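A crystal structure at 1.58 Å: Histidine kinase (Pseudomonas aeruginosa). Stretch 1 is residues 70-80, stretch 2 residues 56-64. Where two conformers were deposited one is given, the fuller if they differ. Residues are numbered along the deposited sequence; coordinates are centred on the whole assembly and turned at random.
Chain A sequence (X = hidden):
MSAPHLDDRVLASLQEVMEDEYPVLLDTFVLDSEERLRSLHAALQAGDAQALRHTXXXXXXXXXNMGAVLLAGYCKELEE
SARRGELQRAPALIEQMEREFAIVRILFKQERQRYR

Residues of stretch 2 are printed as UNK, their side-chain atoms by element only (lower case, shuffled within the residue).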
ATOM      1  N   LEU A  70     -13.837 -13.387  -5.389  1.00 19.31           N
ATOM      2  CA  LEU A  70     -13.264 -12.900  -4.105  1.00 19.01           C
ATOM      3  C   LEU A  70     -13.438 -11.378  -4.113  1.00 17.77           C
ATOM      4  O   LEU A  70     -13.806 -10.789  -3.079  1.00 18.58           O
ATOM      5  CB  LEU A  70     -11.793 -13.280  -3.911  1.00 21.23           C
ATOM      6  CG  LEU A  70     -11.561 -14.787  -3.825  1.00 27.55           C
ATOM      7  CD1 LEU A  70     -10.121 -15.005  -3.386  1.00 26.15           C
ATOM      8  CD2 LEU A  70     -12.469 -15.467  -2.812  1.00 29.19           C
ATOM      9  N   LEU A  71     -13.186 -10.724  -5.252  1.00 15.63           N
ATOM     10  CA  LEU A  71     -13.373  -9.261  -5.436  1.00 15.45           C
ATOM     11  C   LEU A  71     -14.840  -8.943  -5.132  1.00 17.14           C
ATOM     12  O   LEU A  71     -15.109  -7.971  -4.404  1.00 15.26           O
ATOM     13  CB  LEU A  71     -12.891  -8.882  -6.839  1.00 15.21           C
ATOM     14  CG  LEU A  71     -13.049  -7.399  -7.170  1.00 12.18           C
ATOM     15  CD1 LEU A  71     -12.326  -6.488  -6.185  1.00 15.55           C
ATOM     16  CD2 LEU A  71     -12.520  -7.168  -8.575  1.00 16.41           C
ATOM     17  N   ALA A  72     -15.742  -9.764  -5.680  1.00 15.00           N
ATOM     18  CA  ALA A  72     -17.175  -9.454  -5.460  1.00 16.12           C
ATOM     19  C   ALA A  72     -17.514  -9.571  -3.969  1.00 17.19           C
ATOM     20  O   ALA A  72     -18.323  -8.734  -3.518  1.00 16.89           O
ATOM     21  CB  ALA A  72     -17.973 -10.442  -6.276  1.00 15.74           C
ATOM     22  N   GLY A  73     -16.849 -10.461  -3.227  1.00 17.51           N
ATOM     23  CA  GLY A  73     -17.052 -10.675  -1.781  1.00 17.87           C
ATOM     24  C   GLY A  73     -16.659  -9.430  -1.005  1.00 20.65           C
ATOM     25  O   GLY A  73     -17.403  -8.902  -0.156  1.00 19.15           O
ATOM     26  N   TYR A  74     -15.534  -8.821  -1.390  1.00 16.97           N
ATOM     27  CA  TYR A  74     -15.108  -7.587  -0.679  1.00 17.18           C
ATOM     28  C   TYR A  74     -16.115  -6.483  -1.015  1.00 16.94           C
ATOM     29  O   TYR A  74     -16.414  -5.604  -0.184  1.00 17.50           O
ATOM     30  CB  TYR A  74     -13.726  -7.101  -1.122  1.00 19.09           C
ATOM     31  CG  TYR A  74     -12.655  -8.116  -0.810  1.00 18.03           C
ATOM     32  CD1 TYR A  74     -12.461  -8.583   0.479  1.00 22.37           C
ATOM     33  CD2 TYR A  74     -11.692  -8.448  -1.749  1.00 21.57           C
ATOM     34  CE1 TYR A  74     -11.549  -9.593   0.737  1.00 25.37           C
ATOM     35  CE2 TYR A  74     -10.691  -9.362  -1.467  1.00 24.00           C
ATOM     36  CZ  TYR A  74     -10.573  -9.896  -0.196  1.00 28.20           C
ATOM     37  OH  TYR A  74      -9.638 -10.844   0.104  1.00 30.99           O
ATOM     38  N   CYS A  75     -16.533  -6.389  -2.281  1.00 15.25           N
ATOM     39  CA  CYS A  75     -17.516  -5.340  -2.665  1.00 14.74           C
ATOM     40  C   CYS A  75     -18.775  -5.534  -1.811  1.00 16.93           C
ATOM     41  O   CYS A  75     -19.350  -4.515  -1.380  1.00 16.76           O
ATOM     42  CB  CYS A  75     -17.918  -5.507  -4.125  1.00 16.09           C
ATOM     43  SG  CYS A  75     -16.593  -5.080  -5.284  1.00 18.29           S
ATOM     44  N   LYS A  76     -19.221  -6.779  -1.616  1.00 17.20           N
ATOM     45  CA  LYS A  76     -20.443  -7.039  -0.809  1.00 18.04           C
ATOM     46  C   LYS A  76     -20.261  -6.566   0.638  1.00 18.49           C
ATOM     47  O   LYS A  76     -21.146  -5.899   1.211  1.00 19.74           O
ATOM     48  CB  LYS A  76     -20.728  -8.543  -0.877  1.00 21.55           C
ATOM     49  CG  LYS A  76     -21.920  -8.986  -0.039  1.00 21.57           C
ATOM     50  CD  LYS A  76     -22.080 -10.491  -0.097  1.00 24.47           C
ATOM     51  CE  LYS A  76     -23.248 -11.054   0.688  1.00 38.08           C
ATOM     52  NZ  LYS A  76     -22.870 -11.310   2.098  1.00 46.63           N
ATOM     53  N   GLU A  77     -19.060  -6.811   1.171  1.00 18.49           N
ATOM     54  CA  GLU A  77     -18.794  -6.358   2.563  1.00 15.89           C
ATOM     55  C   GLU A  77     -18.860  -4.831   2.670  1.00 18.49           C
ATOM     56  O   GLU A  77     -19.406  -4.267   3.640  1.00 19.24           O
ATOM     57  CB  GLU A  77     -17.408  -6.835   2.998  1.00 15.55           C
ATOM     58  CG  GLU A  77     -17.283  -8.325   3.255  1.00 19.12           C
ATOM     59  CD  GLU A  77     -15.910  -8.599   3.844  1.00 25.85           C
ATOM     60  OE1 GLU A  77     -14.995  -8.951   3.073  1.00 25.51           O
ATOM     61  OE2 GLU A  77     -15.814  -8.581   5.089  1.00 24.25           O
ATOM     62  N   LEU A  78     -18.325  -4.134   1.664  1.00 15.23           N
ATOM     63  CA  LEU A  78     -18.355  -2.648   1.634  1.00 15.42           C
ATOM     64  C   LEU A  78     -19.816  -2.200   1.527  1.00 18.26           C
ATOM     65  O   LEU A  78     -20.213  -1.194   2.147  1.00 18.28           O
ATOM     66  CB  LEU A  78     -17.428  -2.087   0.550  1.00 18.58           C
ATOM     67  CG  LEU A  78     -17.411  -0.560   0.508  1.00 17.12           C
ATOM     68  CD1 LEU A  78     -16.983  -0.021   1.864  1.00 20.79           C
ATOM     69  CD2 LEU A  78     -16.436  -0.179  -0.596  1.00 18.89           C
ATOM     70  N   GLU A  79     -20.561  -2.773   0.576  1.00 17.24           N
ATOM     71  CA  GLU A  79     -21.968  -2.348   0.346  1.00 19.14           C
ATOM     72  C   GLU A  79     -22.745  -2.461   1.663  1.00 16.88           C
ATOM     73  O   GLU A  79     -23.405  -1.480   2.058  1.00 20.37           O
ATOM     74  CB  GLU A  79     -22.571  -3.334  -0.657  1.00 18.76           C
ATOM     75  CG  GLU A  79     -24.012  -2.937  -0.928  1.00 21.81           C
ATOM     76  CD  GLU A  79     -24.736  -4.037  -1.687  1.00 30.11           C
ATOM     77  OE1 GLU A  79     -25.943  -3.795  -1.889  1.00 32.94           O
ATOM     78  OE2 GLU A  79     -24.140  -5.068  -2.051  1.00 24.39           O
ATOM     79  N   GLU A  80     -22.578  -3.599   2.343  1.00 18.50           N
ATOM     80  CA  GLU A  80     -23.401  -3.908   3.544  1.00 19.96           C
ATOM     81  C   GLU A  80     -22.948  -2.981   4.678  1.00 24.11           C
ATOM     82  O   GLU A  80     -23.823  -2.505   5.428  1.00 25.26           O
ATOM     83  CB  GLU A  80     -23.239  -5.372   3.953  1.00 20.63           C
ATOM     84  CG  GLU A  80     -23.937  -6.261   2.939  1.00 28.82           C
ATOM     85  CD  GLU A  80     -23.846  -7.746   3.247  1.00 38.31           C
ATOM     86  OE1 GLU A  80     -23.152  -8.161   4.197  1.00 41.69           O
ATOM     87  OE2 GLU A  80     -24.486  -8.494   2.482  1.00 40.11           O
ATOM     88  N   UNK A  56     -20.090   0.207  -4.540  1.00 13.73           N
ATOM     89  CA  UNK A  56     -19.775  -1.149  -4.035  1.00 12.68           C
ATOM     90  C   UNK A  56     -20.754  -2.194  -4.581  1.00 15.51           C
ATOM     91  O   UNK A  56     -20.327  -3.221  -5.146  1.00 16.28           O
ATOM     92  c   UNK A  56     -19.645  -1.306  -2.541  1.00 15.48           C
ATOM     93  N   UNK A  57     -22.044  -1.844  -4.560  1.00 16.83           N
ATOM     94  CA  UNK A  57     -23.070  -2.757  -5.135  1.00 18.89           C
ATOM     95  C   UNK A  57     -22.818  -2.923  -6.638  1.00 15.90           C
ATOM     96  O   UNK A  57     -22.934  -4.091  -7.059  1.00 19.81           O
ATOM     97  c   UNK A  57     -26.929  -3.480  -7.044  1.00 19.39           C
ATOM     98  c   UNK A  57     -26.198  -4.088  -5.063  1.00 21.87           C
ATOM     99  c   UNK A  57     -25.528  -3.000  -5.496  1.00 18.20           C
ATOM    100  n   UNK A  57     -25.978  -2.616  -6.741  1.00 24.40           N
ATOM    101  c   UNK A  57     -24.461  -2.164  -4.871  1.00 16.82           C
ATOM    102  n   UNK A  57     -26.976  -4.456  -6.129  1.00 20.67           N
ATOM    103  N   UNK A  58     -22.528  -1.853  -7.386  0.58 15.57           N
ATOM    104  CA  UNK A  58     -22.325  -2.064  -8.844  0.58 16.01           C
ATOM    105  C   UNK A  58     -21.129  -3.006  -9.024  0.58 14.12           C
ATOM    106  O   UNK A  58     -21.176  -3.940  -9.850  0.58 13.06           O
ATOM    107  c   UNK A  58     -22.176  -0.762  -9.585  0.58 16.27           C
ATOM    108  o   UNK A  58     -23.333   0.034  -9.377  0.58 27.11           O
ATOM    109  N   UNK A  59     -20.055  -2.578  -8.350  1.00 16.72           N
ATOM    110  CA  UNK A  59     -18.788  -3.328  -8.554  1.00 16.16           C
ATOM    111  C   UNK A  59     -18.962  -4.815  -8.231  1.00 16.45           C
ATOM    112  O   UNK A  59     -18.312  -5.670  -8.870  1.00 16.50           O
ATOM    113  c   UNK A  59     -14.514  -3.851  -9.469  1.00 17.11           C
ATOM    114  c   UNK A  59     -13.551  -3.309  -8.649  1.00 16.47           C
ATOM    115  c   UNK A  59     -15.867  -3.685  -9.218  1.00 16.76           C
ATOM    116  c   UNK A  59     -15.260  -2.476  -7.232  1.00 16.59           C
ATOM    117  c   UNK A  59     -13.911  -2.645  -7.499  1.00 16.64           C
ATOM    118  c   UNK A  59     -17.665  -2.756  -7.685  1.00 15.99           C
ATOM    119  c   UNK A  59     -16.229  -3.025  -8.056  1.00 16.34           C
ATOM    120  N   UNK A  60     -19.788  -5.175  -7.244  1.00 14.24           N
ATOM    121  CA  UNK A  60     -20.095  -6.562  -6.804  1.00 13.06           C
ATOM    122  C   UNK A  60     -20.700  -7.261  -8.028  1.00 13.59           C
ATOM    123  O   UNK A  60     -20.190  -8.361  -8.317  1.00 15.75           O
ATOM    124  c   UNK A  60     -22.530  -7.857  -4.007  1.00 21.08           C
ATOM    125  c   UNK A  60     -21.481  -7.894  -5.099  1.00 18.77           C
ATOM    126  c   UNK A  60     -23.847  -7.354  -4.560  1.00 23.59           C
ATOM    127  n   UNK A  60     -24.906  -7.322  -3.523  1.00 22.41           N
ATOM    128  c   UNK A  60     -21.049  -6.525  -5.606  1.00 17.66           C
ATOM    129  N   UNK A  61     -21.687  -6.577  -8.614  1.00 17.99           N
ATOM    130  CA  UNK A  61     -22.269  -7.209  -9.816  1.00 21.73           C
ATOM    131  C   UNK A  61     -21.269  -7.412 -10.941  1.00 17.67           C
ATOM    132  O   UNK A  61     -21.262  -8.486 -11.579  1.00 19.39           O
ATOM    133  N   UNK A  62     -20.551  -6.357 -11.334  1.00 18.95           N
ATOM    134  CA  UNK A  62     -19.616  -6.448 -12.471  1.00 19.62           C
ATOM    135  C   UNK A  62     -18.579  -7.517 -12.176  1.00 18.22           C
ATOM    136  O   UNK A  62     -18.233  -8.355 -13.037  1.00 18.29           O
ATOM    137  N   UNK A  63     -18.077  -7.595 -10.939  1.00 16.45           N
ATOM    138  CA  UNK A  63     -17.077  -8.609 -10.509  1.00 16.02           C
ATOM    139  C   UNK A  63     -17.691 -10.003 -10.672  1.00 16.23           C
ATOM    140  O   UNK A  63     -17.055 -10.929 -11.219  1.00 17.25           O
ATOM    141  o   UNK A  63     -15.887  -7.107  -9.196  1.00 17.95           O
ATOM    142  c   UNK A  63     -16.565  -8.351  -9.113  1.00 15.67           C
ATOM    143  N   UNK A  64     -18.933 -10.121 -10.194  0.66 16.75           N
ATOM    144  CA  UNK A  64     -19.622 -11.440 -10.194  0.66 18.27           C
ATOM    145  C   UNK A  64     -19.802 -11.919 -11.640  0.66 16.93           C
ATOM    146  O   UNK A  64     -19.491 -13.113 -11.838  0.66 19.18           O
ATOM    147  o   UNK A  64     -21.693 -12.431  -9.700  0.66 20.81           O
ATOM    148  c   UNK A  64     -20.970 -11.218  -9.556  0.66 17.42           C
TER

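Position 56 carries one side-chain atom, a carbon bonded to CA. Its CB lies 3.4 Å from C75 O, 3.6 Å from E79 N and 3.9 Å from L78 CG, so it rests directly on the backbone of the opposing helix. A lone carbon with nothing beyond it is alanine, A56, and the 5.0 Å between the CA atoms of A56 and C75 is the close approach that so short a side chain accommodates.

Position 57 has one carbon leading to a five-membered ring of three carbons and two nitrogens. A ring carbon lies 3.2 Å from E79 OE1, which sits at the ring edge, near the ring plane. The ring is the imidazole of histidine, H57, and the carbon is CD2. The contact is carbon to oxygen, and most of the residue remains exposed.

Position 58 shows one carbon followed by one oxygen, and its CA-to-CB bond points away from stretch 1. The side chain stays out of reach, its CB 8.3 Å from C75 SG at the nearest. One carbon and one terminal oxygen make serine, S58, identified by composition alone.

At position 59 one carbon leads to a ring of six carbons with no heteroatom attached. The ring carbon joined to CB is 3.5 Å from C75 SG, which lies 4.0 Å from the ring centroid, 37° off the ring normal: an oblique sulfur-aromatic contact. Another ring carbon lies 4.0 Å from L71 CD2, an apolar neighbour. This is phenylalanine, F59; the two carbons are CG and CE1.

Position 60 has four carbons in a row ending in nitrogen. Its CB is 3.6 Å from C75 CB, the second carbon 3.6 Å from A72 O and the third 3.7 Å from K76 CB. The terminal nitrogen is 2.8 Å from E79 OE2. The unbranched chain identifies lysine, K60, whose NZ donates a hydrogen bond to E79 OE2, completing a salt bridge.

Positions 61 and 62 have no side-chain atoms and touch nothing on stretch 1; both are glycine, G61 and G62. The helix nevertheless runs through them, with G61 N bonded to H57 O at 3.2 Å and G62 N to S58 O at 2.9 Å.

Position 63 bears a carbon and an oxygen. The oxygen packs 3.4 Å from L71 CD2, and CB lies 3.8 Å from A72 CB. This is serine, S63; its OG donates to F59 O at 2.8 Å, satisfying the hydroxyl within its own helix.

Position 64 again has one carbon and one oxygen. Its closest approach is through the backbone, N to A72 CB at 4.0 Å, so the side chain contributes little. It is serine, S64.

The two helices run nearly antiparallel, at 161°, with axes 8.0 Å apart at closest approach, and they bury 537 Å² in total. The backbones come closest at A72 and K60, whose CA atoms are 4.3 Å apart; only A72 of that pair is small, and the chain of K60 runs past it. K60 is a knob in the hole formed by A72, C75, K76 and E79, its aliphatic chain packing there before its amine reaches the E79 carboxylate. F59 and S63 meet L71 and C75, while A56 nestles against C75, L78 and E79, so apolar packing and one salt bridge together join the helices.

Stretch 2 56-64: AHSFKGGSS
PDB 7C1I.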